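Local coordinates for protein TetR family transcriptional regulator (Rhodococcus erythropolis, PDB 4ZA6) that probably acts as a TetR-type transcriptional repressor of the quorum-sensing signal degradation gene qsdA, at residues Arg8-Thr13 with Glu31-Gly36; Ser16-Glu21 with Thr93-Leu98; Leu24-Leu29 with Gly45-Leu50. All coordinates share one frame; numbering follows the deposited sequence.

In the fold
From the N terminus, helix 4-19 enters two of the three contacts. Contact 1 closes a short loop by bringing the end of helix 26-33 back against residues 8-13. Contact 3 starts inside that loop, at 24-29, and ends beyond it at the start of helix 47-69, so the two cross. Contact 2 leaves from 16-21, also inside the first loop, and reaches helix 93-101; it crosses contact 1 and encloses contact 3. Contacts 1 and 3 hold together the N-terminal helices, which in this family form the DNA-binding domain, while contact 2 joins that bundle to the C-terminal domain. Met17 touches residues of both other contacts.

Contact 1 of 3, residues Arg8-Thr13 with Glu31-Gly36; sequences RRAIDT and ERLGVG
Leu33, at the end of helix 26-33, lays its forked tip against one flank of helix 4-19 and has the largest share of the contact. Its CG stands anti to the carbonyl carbon (chi1 -74°), and the two methyls then divide the helix surface between them. CD1 reaches Ala10, 3.8 Å from its CB. CD2 lies over the backbone of the preceding residue, 3.8 Å from Arg9 C, and also meets Arg9 CB, while the rest of that long arginine chain leads away.

Thr13, one turn on from Arg9, slides past Leu33 in the opposite direction and puts its OG1 4.0 Å from Leu33 CD2. OG1 donates to Arg9 O at 2.8 Å, from above the carbonyl plane, and the same oxygen also takes the helical N-H of Thr13. The bond fixes the rotation of Thr13 and leaves CG2, anti to the backbone N, 4.0 Å from Arg32 CD, the two chains crossing obliquely. Arg32 runs extended from CG to NE, so its aliphatic part does the touching. Gly34 ends the helix in a Schellman motif; from helix 37-44, Leu40 touches Leu33 and Val44 touches Ala10.

The contact packs the first helix against helix 26-33, which in the TetR family forms, with helix 37-44, the helix-turn-helix. No hydrogen bond or salt bridge spans the two segments. Thr13 OG1 is engaged within its own helix and Arg32 NH2 by a salt bridge to Glu22, so neither bonds across the contact, which depends on shape and apolar surface.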
ATOM      1  N   ARG A   8     -19.773   1.418  -0.223  1.00 29.93           N
ATOM      2  CA  ARG A   8     -19.106   2.339  -1.159  1.00 30.35           C
ATOM      3  C   ARG A   8     -19.276   3.809  -0.743  1.00 33.96           C
ATOM      4  O   ARG A   8     -18.301   4.550  -0.758  1.00 31.19           O
ATOM      5  CB  ARG A   8     -19.586   2.089  -2.608  1.00 32.62           C
ATOM      6  CG  ARG A   8     -18.972   2.958  -3.724  1.00 41.34           C
ATOM      7  CD  ARG A   8     -17.449   2.958  -3.882  1.00 44.55           C
ATOM      8  NE  ARG A   8     -16.780   1.710  -3.488  1.00 41.47           N
ATOM      9  CZ  ARG A   8     -15.562   1.668  -2.956  1.00 52.60           C
ATOM     10  NH1 ARG A   8     -14.882   2.790  -2.741  1.00 35.97           N
ATOM     11  NH2 ARG A   8     -15.021   0.507  -2.617  1.00 41.97           N
ATOM     12  N   ARG A   9     -20.509   4.228  -0.362  1.00 31.35           N
ATOM     13  CA  ARG A   9     -20.766   5.593   0.098  1.00 31.26           C
ATOM     14  C   ARG A   9     -19.904   5.860   1.326  1.00 33.05           C
ATOM     15  O   ARG A   9     -19.247   6.896   1.390  1.00 32.26           O
ATOM     16  CB  ARG A   9     -22.247   5.797   0.435  1.00 31.57           C
ATOM     17  CG  ARG A   9     -23.139   5.932  -0.785  1.00 30.72           C
ATOM     18  CD  ARG A   9     -24.498   6.431  -0.370  1.00 26.78           C
ATOM     19  NE  ARG A   9     -25.536   6.084  -1.344  1.00 32.58           N
ATOM     20  CZ  ARG A   9     -26.397   5.080  -1.200  1.00 43.94           C
ATOM     21  NH1 ARG A   9     -26.365   4.318  -0.113  1.00 32.47           N
ATOM     22  NH2 ARG A   9     -27.300   4.837  -2.137  1.00 30.13           N
ATOM     23  N   ALA A  10     -19.847   4.887   2.257  1.00 29.19           N
ATOM     24  CA  ALA A  10     -19.051   4.986   3.484  1.00 27.78           C
ATOM     25  C   ALA A  10     -17.559   5.120   3.216  1.00 30.25           C
ATOM     26  O   ALA A  10     -16.933   6.012   3.782  1.00 28.96           O
ATOM     27  CB  ALA A  10     -19.343   3.815   4.416  1.00 27.36           C
ATOM     28  N   ILE A  11     -16.989   4.265   2.336  1.00 28.28           N
ATOM     29  CA  ILE A  11     -15.553   4.322   2.003  1.00 27.21           C
ATOM     30  C   ILE A  11     -15.225   5.604   1.244  1.00 30.83           C
ATOM     31  O   ILE A  11     -14.228   6.257   1.557  1.00 29.39           O
ATOM     32  CB  ILE A  11     -15.063   3.061   1.251  1.00 29.60           C
ATOM     33  CG1 ILE A  11     -15.410   1.770   2.027  1.00 29.23           C
ATOM     34  CG2 ILE A  11     -13.551   3.154   0.907  1.00 30.75           C
ATOM     35  CD1 ILE A  11     -15.336   0.509   1.163  1.00 29.29           C
ATOM     36  N   ASP A  12     -16.071   5.978   0.265  1.00 28.08           N
ATOM     37  CA  ASP A  12     -15.857   7.195  -0.501  1.00 28.19           C
ATOM     38  C   ASP A  12     -15.809   8.431   0.386  1.00 34.30           C
ATOM     39  O   ASP A  12     -14.965   9.304   0.165  1.00 34.05           O
ATOM     40  CB  ASP A  12     -16.914   7.354  -1.604  1.00 29.59           C
ATOM     41  CG  ASP A  12     -16.774   6.369  -2.750  1.00 39.45           C
ATOM     42  OD1 ASP A  12     -15.803   5.572  -2.741  1.00 39.99           O
ATOM     43  OD2 ASP A  12     -17.618   6.403  -3.666  1.00 43.60           O
ATOM     44  N   THR A  13     -16.704   8.502   1.387  1.00 30.36           N
ATOM     45  CA  THR A  13     -16.770   9.622   2.323  1.00 30.49           C
ATOM     46  C   THR A  13     -15.551   9.614   3.223  1.00 34.12           C
ATOM     47  O   THR A  13     -14.931  10.655   3.410  1.00 32.94           O
ATOM     48  CB  THR A  13     -18.147   9.655   3.043  1.00 34.51           C
ATOM     49  OG1 THR A  13     -19.196   9.610   2.051  1.00 35.59           O
ATOM     50  CG2 THR A  13     -18.329  10.891   3.907  1.00 32.52           C
ATOM     51  N   GLU A  31     -22.682  11.121  10.634  1.00 36.03           N
ATOM     52  CA  GLU A  31     -23.526  12.299  10.393  1.00 37.41           C
ATOM     53  C   GLU A  31     -23.546  12.639   8.899  1.00 38.83           C
ATOM     54  O   GLU A  31     -24.613  12.861   8.357  1.00 37.70           O
ATOM     55  CB  GLU A  31     -23.048  13.504  11.247  1.00 40.34           C
ATOM     56  CG  GLU A  31     -23.855  14.786  11.074  1.00 51.79           C
ATOM     57  CD  GLU A  31     -23.803  15.709  12.276  1.00 87.36           C
ATOM     58  OE1 GLU A  31     -22.949  16.626  12.310  1.00 93.46           O
ATOM     59  OE2 GLU A  31     -24.633  15.511  13.192  1.00 84.92           O
ATOM     60  N   ARG A  32     -22.373  12.634   8.227  1.00 36.75           N
ATOM     61  CA  ARG A  32     -22.285  12.900   6.772  1.00 36.58           C
ATOM     62  C   ARG A  32     -23.085  11.885   5.943  1.00 36.54           C
ATOM     63  O   ARG A  32     -23.710  12.253   4.945  1.00 38.13           O
ATOM     64  CB  ARG A  32     -20.824  12.927   6.297  1.00 34.99           C
ATOM     65  CG  ARG A  32     -20.114  14.236   6.588  1.00 45.01           C
ATOM     66  CD  ARG A  32     -18.696  14.177   6.099  1.00 46.94           C
ATOM     67  NE  ARG A  32     -17.942  15.364   6.491  1.00 58.92           N
ATOM     68  CZ  ARG A  32     -16.704  15.629   6.090  1.00 70.07           C
ATOM     69  NH1 ARG A  32     -16.080  14.810   5.256  1.00 53.73           N
ATOM     70  NH2 ARG A  32     -16.092  16.731   6.498  1.00 63.35           N
ATOM     71  N   LEU A  33     -23.083  10.619   6.373  1.00 29.78           N
ATOM     72  CA  LEU A  33     -23.827   9.547   5.712  1.00 28.34           C
ATOM     73  C   LEU A  33     -25.320   9.546   6.018  1.00 32.07           C
ATOM     74  O   LEU A  33     -26.101   8.909   5.300  1.00 29.90           O
ATOM     75  CB  LEU A  33     -23.226   8.191   6.082  1.00 27.68           C
ATOM     76  CG  LEU A  33     -21.894   7.835   5.426  1.00 32.02           C
ATOM     77  CD1 LEU A  33     -21.299   6.627   6.086  1.00 31.61           C
ATOM     78  CD2 LEU A  33     -22.062   7.557   3.933  1.00 34.72           C
ATOM     79  N   GLY A  34     -25.701  10.238   7.083  1.00 29.87           N
ATOM     80  CA  GLY A  34     -27.072  10.275   7.556  1.00 31.62           C
ATOM     81  C   GLY A  34     -27.442   8.965   8.229  1.00 34.90           C
ATOM     82  O   GLY A  34     -28.593   8.526   8.142  1.00 33.42           O
ATOM     83  N   VAL A  35     -26.464   8.331   8.897  1.00 30.44           N
ATOM     84  CA  VAL A  35     -26.698   7.061   9.604  1.00 31.93           C
ATOM     85  C   VAL A  35     -26.293   7.143  11.085  1.00 38.20           C
ATOM     86  O   VAL A  35     -25.490   7.983  11.459  1.00 36.51           O
ATOM     87  CB  VAL A  35     -26.060   5.818   8.919  1.00 34.42           C
ATOM     88  CG1 VAL A  35     -26.600   5.621   7.512  1.00 33.95           C
ATOM     89  CG2 VAL A  35     -24.529   5.893   8.917  1.00 34.02           C
ATOM     90  N   GLY A  36     -26.835   6.233  11.882  1.00 37.80           N
ATOM     91  CA  GLY A  36     -26.496   6.106  13.289  1.00 39.05           C
ATOM     92  C   GLY A  36     -25.159   5.412  13.414  1.00 44.32           C
ATOM     93  O   GLY A  36     -24.748   4.680  12.507  1.00 43.56           O
TER

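Contact 2 of 3, residues Ser16-Glu21 with Thr93-Leu98; sequences SMYLAE and TELRAL
Tyr18 leaves helix 4-19 with CG anti to the backbone N (chi1 169°), and from CB onward its ring slides across the start of helix 93-101. Glu94 covers one ring face: its CB sits 4.2 Å from the ring centroid, 17° off the normal, in a CH-pi contact. Chi1 of 57° puts Glu94 CG between its backbone N and carbonyl carbon, 3.6 Å from Tyr18 CZ; the bend at chi2 then turns the carboxylate nearly perpendicular to the ring. CE1 meets Leu98 CD2 at 3.9 Å as well as the carbonyl oxygen of Glu94. At the tip, OH rests 3.4 Å from Leu95 CB and hydrogen-bonds to a bound methylpentanediol. An alanine in place of Tyr18 removes the ring that Glu94 covers and that reaches Leu95 and Leu98, and would probably loosen the join between the helices.

One water donates to both Tyr18 O and Glu94 O; another donates to Glu21 OE2, accepts from Thr93 OG1 and donates, more distantly, to Glu94 OE1. Glu21, ending helix 4-19 in a Schellman motif, lays its extended chain along Ala97, OE1 3.5 Å from Ala97 CB.

Leu55 of helix 47-69 touches both Tyr18 and Leu98, and Phe106 of helix 103-111 backs Leu95 and Leu98. The end of helix 4-19 thus packs on helices 47-69 and 93-101, joining the N-terminal helices, the DNA-binding domain in this family, to the C-terminal domain.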
ATOM      1  N   SER A  16     -12.511  10.787   1.327  1.00 36.54           N
ATOM      2  CA  SER A  16     -12.459  12.251   1.162  1.00 38.00           C
ATOM      3  C   SER A  16     -11.882  12.946   2.409  1.00 41.74           C
ATOM      4  O   SER A  16     -11.177  13.939   2.283  1.00 41.23           O
ATOM      5  CB  SER A  16     -13.817  12.835   0.757  1.00 42.75           C
ATOM      6  OG  SER A  16     -14.631  13.241   1.849  1.00 53.44           O
ATOM      7  N   MET A  17     -12.168  12.406   3.602  1.00 37.75           N
ATOM      8  CA  MET A  17     -11.645  12.912   4.864  1.00 37.60           C
ATOM      9  C   MET A  17     -10.128  12.705   4.904  1.00 40.47           C
ATOM     10  O   MET A  17      -9.414  13.625   5.284  1.00 42.14           O
ATOM     11  CB  MET A  17     -12.319  12.212   6.052  1.00 39.76           C
ATOM     12  CG  MET A  17     -13.769  12.607   6.239  1.00 43.76           C
ATOM     13  SD  MET A  17     -14.648  11.515   7.395  1.00 48.08           S
ATOM     14  CE  MET A  17     -14.245  12.298   8.929  1.00 45.03           C
ATOM     15  N   TYR A  18      -9.639  11.527   4.455  1.00 35.12           N
ATOM     16  CA  TYR A  18      -8.203  11.207   4.390  1.00 33.96           C
ATOM     17  C   TYR A  18      -7.500  12.176   3.428  1.00 38.16           C
ATOM     18  O   TYR A  18      -6.542  12.831   3.825  1.00 35.55           O
ATOM     19  CB  TYR A  18      -7.960   9.734   3.995  1.00 33.28           C
ATOM     20  CG  TYR A  18      -6.516   9.399   3.645  1.00 32.46           C
ATOM     21  CD1 TYR A  18      -5.510   9.463   4.604  1.00 33.37           C
ATOM     22  CD2 TYR A  18      -6.168   8.984   2.362  1.00 33.85           C
ATOM     23  CE1 TYR A  18      -4.182   9.177   4.285  1.00 33.06           C
ATOM     24  CE2 TYR A  18      -4.846   8.701   2.025  1.00 35.32           C
ATOM     25  CZ  TYR A  18      -3.854   8.794   2.992  1.00 41.30           C
ATOM     26  OH  TYR A  18      -2.556   8.492   2.666  1.00 37.45           O
ATOM     27  N   LEU A  19      -8.060  12.342   2.215  1.00 38.15           N
ATOM     28  CA  LEU A  19      -7.563  13.244   1.182  1.00 40.57           C
ATOM     29  C   LEU A  19      -7.598  14.707   1.590  1.00 47.13           C
ATOM     30  O   LEU A  19      -6.769  15.487   1.121  1.00 49.64           O
ATOM     31  CB  LEU A  19      -8.355  13.041  -0.098  1.00 41.06           C
ATOM     32  CG  LEU A  19      -7.639  13.437  -1.360  1.00 47.52           C
ATOM     33  CD1 LEU A  19      -6.453  12.499  -1.659  1.00 46.29           C
ATOM     34  CD2 LEU A  19      -8.595  13.514  -2.517  1.00 52.00           C
ATOM     35  N   ALA A  20      -8.557  15.082   2.456  1.00 42.92           N
ATOM     36  CA  ALA A  20      -8.687  16.454   2.953  1.00 43.67           C
ATOM     37  C   ALA A  20      -7.833  16.706   4.213  1.00 45.95           C
ATOM     38  O   ALA A  20      -7.819  17.819   4.731  1.00 47.59           O
ATOM     39  CB  ALA A  20     -10.154  16.784   3.213  1.00 44.58           C
ATOM     40  N   GLU A  21      -7.084  15.681   4.655  1.00 39.52           N
ATOM     41  CA  GLU A  21      -6.195  15.656   5.822  1.00 38.43           C
ATOM     42  C   GLU A  21      -6.943  15.838   7.131  1.00 43.17           C
ATOM     43  O   GLU A  21      -6.439  16.431   8.082  1.00 43.36           O
ATOM     44  CB  GLU A  21      -4.999  16.613   5.682  1.00 39.83           C
ATOM     45  CG  GLU A  21      -4.200  16.431   4.408  1.00 40.72           C
ATOM     46  CD  GLU A  21      -2.994  17.337   4.260  1.00 71.19           C
ATOM     47  OE1 GLU A  21      -2.580  17.972   5.258  1.00 66.69           O
ATOM     48  OE2 GLU A  21      -2.459  17.408   3.131  1.00 72.45           O
ATOM     49  N   THR A  93       1.296  13.989   0.686  1.00 36.05           N
ATOM     50  CA  THR A  93       0.977  14.984   1.727  1.00 37.27           C
ATOM     51  C   THR A  93      -0.123  14.459   2.676  1.00 40.09           C
ATOM     52  O   THR A  93      -0.009  14.626   3.896  1.00 39.87           O
ATOM     53  CB  THR A  93       0.640  16.331   1.099  1.00 47.20           C
ATOM     54  OG1 THR A  93      -0.131  16.094  -0.073  1.00 53.10           O
ATOM     55  CG2 THR A  93       1.872  17.111   0.747  1.00 43.74           C
ATOM     56  N   GLU A  94      -1.152  13.776   2.118  1.00 37.45           N
ATOM     57  CA  GLU A  94      -2.235  13.150   2.888  1.00 36.52           C
ATOM     58  C   GLU A  94      -1.717  12.062   3.844  1.00 39.78           C
ATOM     59  O   GLU A  94      -2.108  12.027   5.014  1.00 38.60           O
ATOM     60  CB  GLU A  94      -3.393  12.658   1.994  1.00 37.58           C
ATOM     61  CG  GLU A  94      -3.031  11.666   0.897  1.00 50.36           C
ATOM     62  CD  GLU A  94      -2.611  12.238  -0.449  1.00 77.24           C
ATOM     63  OE1 GLU A  94      -2.544  13.483  -0.585  1.00 77.50           O
ATOM     64  OE2 GLU A  94      -2.339  11.431  -1.371  1.00 59.87           O
ATOM     65  N   LEU A  95      -0.793  11.206   3.366  1.00 37.31           N
ATOM     66  CA  LEU A  95      -0.188  10.193   4.234  1.00 35.70           C
ATOM     67  C   LEU A  95       0.617  10.874   5.333  1.00 38.26           C
ATOM     68  O   LEU A  95       0.454  10.531   6.502  1.00 37.66           O
ATOM     69  CB  LEU A  95       0.705   9.202   3.465  1.00 34.58           C
ATOM     70  CG  LEU A  95       1.324   8.117   4.357  1.00 37.27           C
ATOM     71  CD1 LEU A  95       0.241   7.242   4.990  1.00 37.15           C
ATOM     72  CD2 LEU A  95       2.324   7.294   3.604  1.00 36.71           C
ATOM     73  N   ARG A  96       1.444  11.862   4.952  1.00 35.64           N
ATOM     74  CA  ARG A  96       2.292  12.642   5.858  1.00 36.95           C
ATOM     75  C   ARG A  96       1.505  13.236   7.022  1.00 38.28           C
ATOM     76  O   ARG A  96       1.959  13.146   8.159  1.00 36.62           O
ATOM     77  CB  ARG A  96       3.054  13.737   5.081  1.00 42.87           C
ATOM     78  CG  ARG A  96       4.398  14.114   5.695  1.00 56.75           C
ATOM     79  CD  ARG A  96       5.342  14.717   4.671  1.00 73.34           C
ATOM     80  NE  ARG A  96       6.029  13.695   3.875  1.00 84.88           N
ATOM     81  CZ  ARG A  96       7.206  13.154   4.187  1.00 97.46           C
ATOM     82  NH1 ARG A  96       7.843  13.526   5.291  1.00 87.06           N
ATOM     83  NH2 ARG A  96       7.751  12.234   3.398  1.00 77.83           N
ATOM     84  N   ALA A  97       0.318  13.817   6.741  1.00 36.12           N
ATOM     85  CA  ALA A  97      -0.573  14.397   7.747  1.00 37.08           C
ATOM     86  C   ALA A  97      -1.101  13.311   8.678  1.00 39.00           C
ATOM     87  O   ALA A  97      -1.170  13.527   9.883  1.00 38.16           O
ATOM     88  CB  ALA A  97      -1.741  15.121   7.068  1.00 38.72           C
ATOM     89  N   LEU A  98      -1.460  12.138   8.113  1.00 35.31           N
ATOM     90  CA  LEU A  98      -1.980  10.992   8.855  1.00 34.58           C
ATOM     91  C   LEU A  98      -0.902  10.404   9.757  1.00 36.94           C
ATOM     92  O   LEU A  98      -1.159  10.223  10.939  1.00 36.19           O
ATOM     93  CB  LEU A  98      -2.539   9.929   7.884  1.00 33.85           C
ATOM     94  CG  LEU A  98      -3.125   8.664   8.524  1.00 39.25           C
ATOM     95  CD1 LEU A  98      -4.589   8.863   8.922  1.00 41.14           C
ATOM     96  CD2 LEU A  98      -2.965   7.460   7.606  1.00 39.57           C
TER
HETATM   97  O   HOH W   1      -4.690  12.676   5.595  1.00 32.29           O
HETATM   98  O   HOH W   2      -2.750  16.512   0.617  1.00 53.38           O

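Contact 3 of 3, residues Leu24-Leu29 with Gly45-Leu50; sequences LDMSLL and GNRDEL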
ATOM      1  N   LEU A  24     -10.148  10.559  10.798  1.00 44.20           N
ATOM      2  CA  LEU A  24     -11.349   9.756  10.540  1.00 44.48           C
ATOM      3  C   LEU A  24     -12.285   9.679  11.748  1.00 48.78           C
ATOM      4  O   LEU A  24     -12.324   8.668  12.452  1.00 50.57           O
ATOM      5  CB  LEU A  24     -10.976   8.353  10.044  1.00 44.23           C
ATOM      6  CG  LEU A  24     -11.881   7.751   8.992  1.00 50.36           C
ATOM      7  CD1 LEU A  24     -11.577   8.366   7.628  1.00 51.64           C
ATOM      8  CD2 LEU A  24     -11.666   6.246   8.906  1.00 52.63           C
ATOM      9  N   ASP A  25     -13.081  10.726  11.945  1.00 43.18           N
ATOM     10  CA  ASP A  25     -14.035  10.837  13.040  1.00 42.44           C
ATOM     11  C   ASP A  25     -15.296  10.084  12.657  1.00 42.12           C
ATOM     12  O   ASP A  25     -16.018  10.523  11.767  1.00 40.68           O
ATOM     13  CB  ASP A  25     -14.343  12.323  13.299  1.00 46.26           C
ATOM     14  CG  ASP A  25     -15.114  12.614  14.572  1.00 56.43           C
ATOM     15  OD1 ASP A  25     -16.149  11.955  14.806  1.00 55.13           O
ATOM     16  OD2 ASP A  25     -14.710  13.536  15.309  1.00 68.14           O
ATOM     17  N   MET A  26     -15.538   8.930  13.315  1.00 38.30           N
ATOM     18  CA  MET A  26     -16.672   8.033  13.059  1.00 37.16           C
ATOM     19  C   MET A  26     -18.029   8.671  13.295  1.00 40.88           C
ATOM     20  O   MET A  26     -18.980   8.354  12.574  1.00 39.17           O
ATOM     21  CB  MET A  26     -16.518   6.681  13.776  1.00 38.94           C
ATOM     22  CG  MET A  26     -15.329   5.864  13.312  1.00 40.84           C
ATOM     23  SD  MET A  26     -15.231   5.544  11.512  1.00 42.85           S
ATOM     24  CE  MET A  26     -15.802   3.876  11.450  1.00 39.10           C
ATOM     25  N   SER A  27     -18.105   9.645  14.218  1.00 38.76           N
ATOM     26  CA  SER A  27     -19.333  10.392  14.485  1.00 38.85           C
ATOM     27  C   SER A  27     -19.616  11.372  13.341  1.00 40.41           C
ATOM     28  O   SER A  27     -20.758  11.448  12.876  1.00 35.90           O
ATOM     29  CB  SER A  27     -19.251  11.114  15.828  1.00 45.41           C
ATOM     30  OG  SER A  27     -19.609  10.231  16.876  1.00 59.26           O
ATOM     31  N   LEU A  28     -18.564  12.104  12.877  1.00 38.52           N
ATOM     32  CA  LEU A  28     -18.623  13.053  11.755  1.00 39.12           C
ATOM     33  C   LEU A  28     -19.033  12.229  10.509  1.00 38.70           C
ATOM     34  O   LEU A  28     -19.977  12.598   9.817  1.00 36.85           O
ATOM     35  CB  LEU A  28     -17.223  13.657  11.541  1.00 40.62           C
ATOM     36  CG  LEU A  28     -17.064  15.171  11.302  1.00 48.68           C
ATOM     37  CD1 LEU A  28     -15.781  15.683  11.943  1.00 48.04           C
ATOM     38  CD2 LEU A  28     -16.978  15.487   9.812  1.00 52.61           C
ATOM     39  N   LEU A  29     -18.367  11.073  10.276  1.00 33.43           N
ATOM     40  CA  LEU A  29     -18.680  10.178   9.154  1.00 32.18           C
ATOM     41  C   LEU A  29     -20.145   9.709   9.172  1.00 36.12           C
ATOM     42  O   LEU A  29     -20.838   9.842   8.152  1.00 35.94           O
ATOM     43  CB  LEU A  29     -17.725   8.980   9.135  1.00 31.65           C
ATOM     44  CG  LEU A  29     -17.893   7.923   8.018  1.00 35.53           C
ATOM     45  CD1 LEU A  29     -18.024   8.541   6.640  1.00 35.78           C
ATOM     46  CD2 LEU A  29     -16.694   7.046   7.977  1.00 35.68           C
ATOM     47  N   GLY A  45     -17.148  -1.645  10.163  1.00 38.62           N
ATOM     48  CA  GLY A  45     -16.347  -2.033  11.314  1.00 38.28           C
ATOM     49  C   GLY A  45     -15.851  -0.798  12.031  1.00 41.88           C
ATOM     50  O   GLY A  45     -16.378   0.304  11.823  1.00 42.15           O
ATOM     51  N   ASN A  46     -14.845  -0.965  12.888  1.00 36.61           N
ATOM     52  CA  ASN A  46     -14.301   0.168  13.625  1.00 36.37           C
ATOM     53  C   ASN A  46     -13.473   1.110  12.713  1.00 39.31           C
ATOM     54  O   ASN A  46     -13.292   0.833  11.518  1.00 37.57           O
ATOM     55  CB  ASN A  46     -13.515  -0.301  14.871  1.00 38.78           C
ATOM     56  CG  ASN A  46     -12.317  -1.184  14.599  1.00 58.63           C
ATOM     57  OD1 ASN A  46     -11.514  -0.957  13.686  1.00 50.71           O
ATOM     58  ND2 ASN A  46     -12.130  -2.185  15.439  1.00 55.90           N
ATOM     59  N   ARG A  47     -13.008   2.227  13.289  1.00 36.72           N
ATOM     60  CA  ARG A  47     -12.205   3.274  12.678  1.00 37.04           C
ATOM     61  C   ARG A  47     -10.920   2.730  12.033  1.00 41.53           C
ATOM     62  O   ARG A  47     -10.549   3.183  10.946  1.00 41.32           O
ATOM     63  CB  ARG A  47     -11.875   4.302  13.772  1.00 39.14           C
ATOM     64  CG  ARG A  47     -11.328   5.623  13.295  1.00 46.70           C
ATOM     65  CD  ARG A  47     -10.775   6.381  14.491  1.00 54.31           C
ATOM     66  NE  ARG A  47     -10.267   7.709  14.137  1.00 63.75           N
ATOM     67  CZ  ARG A  47      -9.046   7.946  13.666  1.00 73.50           C
ATOM     68  NH1 ARG A  47      -8.202   6.940  13.453  1.00 61.07           N
ATOM     69  NH2 ARG A  47      -8.668   9.187  13.375  1.00 45.49           N
ATOM     70  N   ASP A  48     -10.239   1.765  12.694  1.00 37.99           N
ATOM     71  CA  ASP A  48      -9.002   1.198  12.162  1.00 36.38           C
ATOM     72  C   ASP A  48      -9.260   0.319  10.929  1.00 37.40           C
ATOM     73  O   ASP A  48      -8.527   0.443   9.949  1.00 35.91           O
ATOM     74  CB  ASP A  48      -8.190   0.483  13.253  1.00 38.01           C
ATOM     75  CG  ASP A  48      -7.676   1.388  14.379  1.00 51.79           C
ATOM     76  OD1 ASP A  48      -7.742   2.646  14.230  1.00 53.07           O
ATOM     77  OD2 ASP A  48      -7.188   0.849  15.393  1.00 58.74           O
ATOM     78  N   GLU A  49     -10.329  -0.503  10.958  1.00 32.92           N
ATOM     79  CA  GLU A  49     -10.720  -1.382   9.842  1.00 33.17           C
ATOM     80  C   GLU A  49     -11.081  -0.543   8.622  1.00 35.61           C
ATOM     81  O   GLU A  49     -10.670  -0.877   7.506  1.00 34.37           O
ATOM     82  CB  GLU A  49     -11.917  -2.271  10.219  1.00 35.37           C
ATOM     83  CG  GLU A  49     -11.594  -3.337  11.248  1.00 49.67           C
ATOM     84  CD  GLU A  49     -12.804  -4.188  11.584  1.00 82.06           C
ATOM     85  OE1 GLU A  49     -13.631  -3.746  12.418  1.00 70.49           O
ATOM     86  OE2 GLU A  49     -12.946  -5.278  10.986  1.00 83.70           O
ATOM     87  N   LEU A  50     -11.838   0.562   8.843  1.00 31.58           N
ATOM     88  CA  LEU A  50     -12.235   1.479   7.776  1.00 29.51           C
ATOM     89  C   LEU A  50     -11.026   2.240   7.217  1.00 31.12           C
ATOM     90  O   LEU A  50     -10.905   2.352   6.009  1.00 29.18           O
ATOM     91  CB  LEU A  50     -13.328   2.442   8.259  1.00 29.35           C
ATOM     92  CG  LEU A  50     -13.819   3.458   7.228  1.00 33.01           C
ATOM     93  CD1 LEU A  50     -14.328   2.785   5.928  1.00 31.47           C
ATOM     94  CD2 LEU A  50     -14.831   4.342   7.817  1.00 35.25           C
TER
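The CD2 methyl of Leu50 presses into a hollow lined by Leu24, Met26 and Leu29. Leu50 has CG anti to the backbone N (chi1 180°), and its fork meets residues 24-29. There CD2 lies 3.9 Å from Leu24 CD2, the two leucines crossing at about a right angle, and 3.8 Å from Met26 CE. Leu29 comes tip to tip, and its CD2 is only 3.3 Å from Leu50 CD2, a tighter approach than usual for two methyls, so this corner is closely packed.

Met26 fills the next groove, beside the turn before helix 47-69. Its CG, anti to the carbonyl carbon, lies 3.8 Å from Arg47 CB; bends at chi2 and chi3 then curl the terminal methyl back to the turn itself, where CE rests 3.6 Å from Gly45 O and also meets Arg47 N. The sulfur touches Leu50 CD2 along the way.

Arg47 borders the hollow on the far side of Met26. From CG to NE it runs extended, past the backbone of Leu24, until Leu24 CB lies 4.0 Å above the guanidinium plane, offset toward its rim. Its NH1 continues to a salt bridge with Glu102.

Both helix starts beside the hollow are capped. Asp25 OD1 takes the N-H of Leu28, while Asn46 and Glu49 form a capping box in which Glu49 N gives a nearly straight bond (160°) to Asn46 OD1.

Ala14 of helix 4-19 closes the floor against Leu24, Leu29 and Leu50. Leu40 of helix 37-44 touches Met26 and Leu29, and Val44 reaches Leu50. The contact is thus a partly buried part of the N-terminal bundle, where helices 4-19, 26-33 and 37-44 gather round the start of helix 47-69, which leads on toward the C-terminal domain.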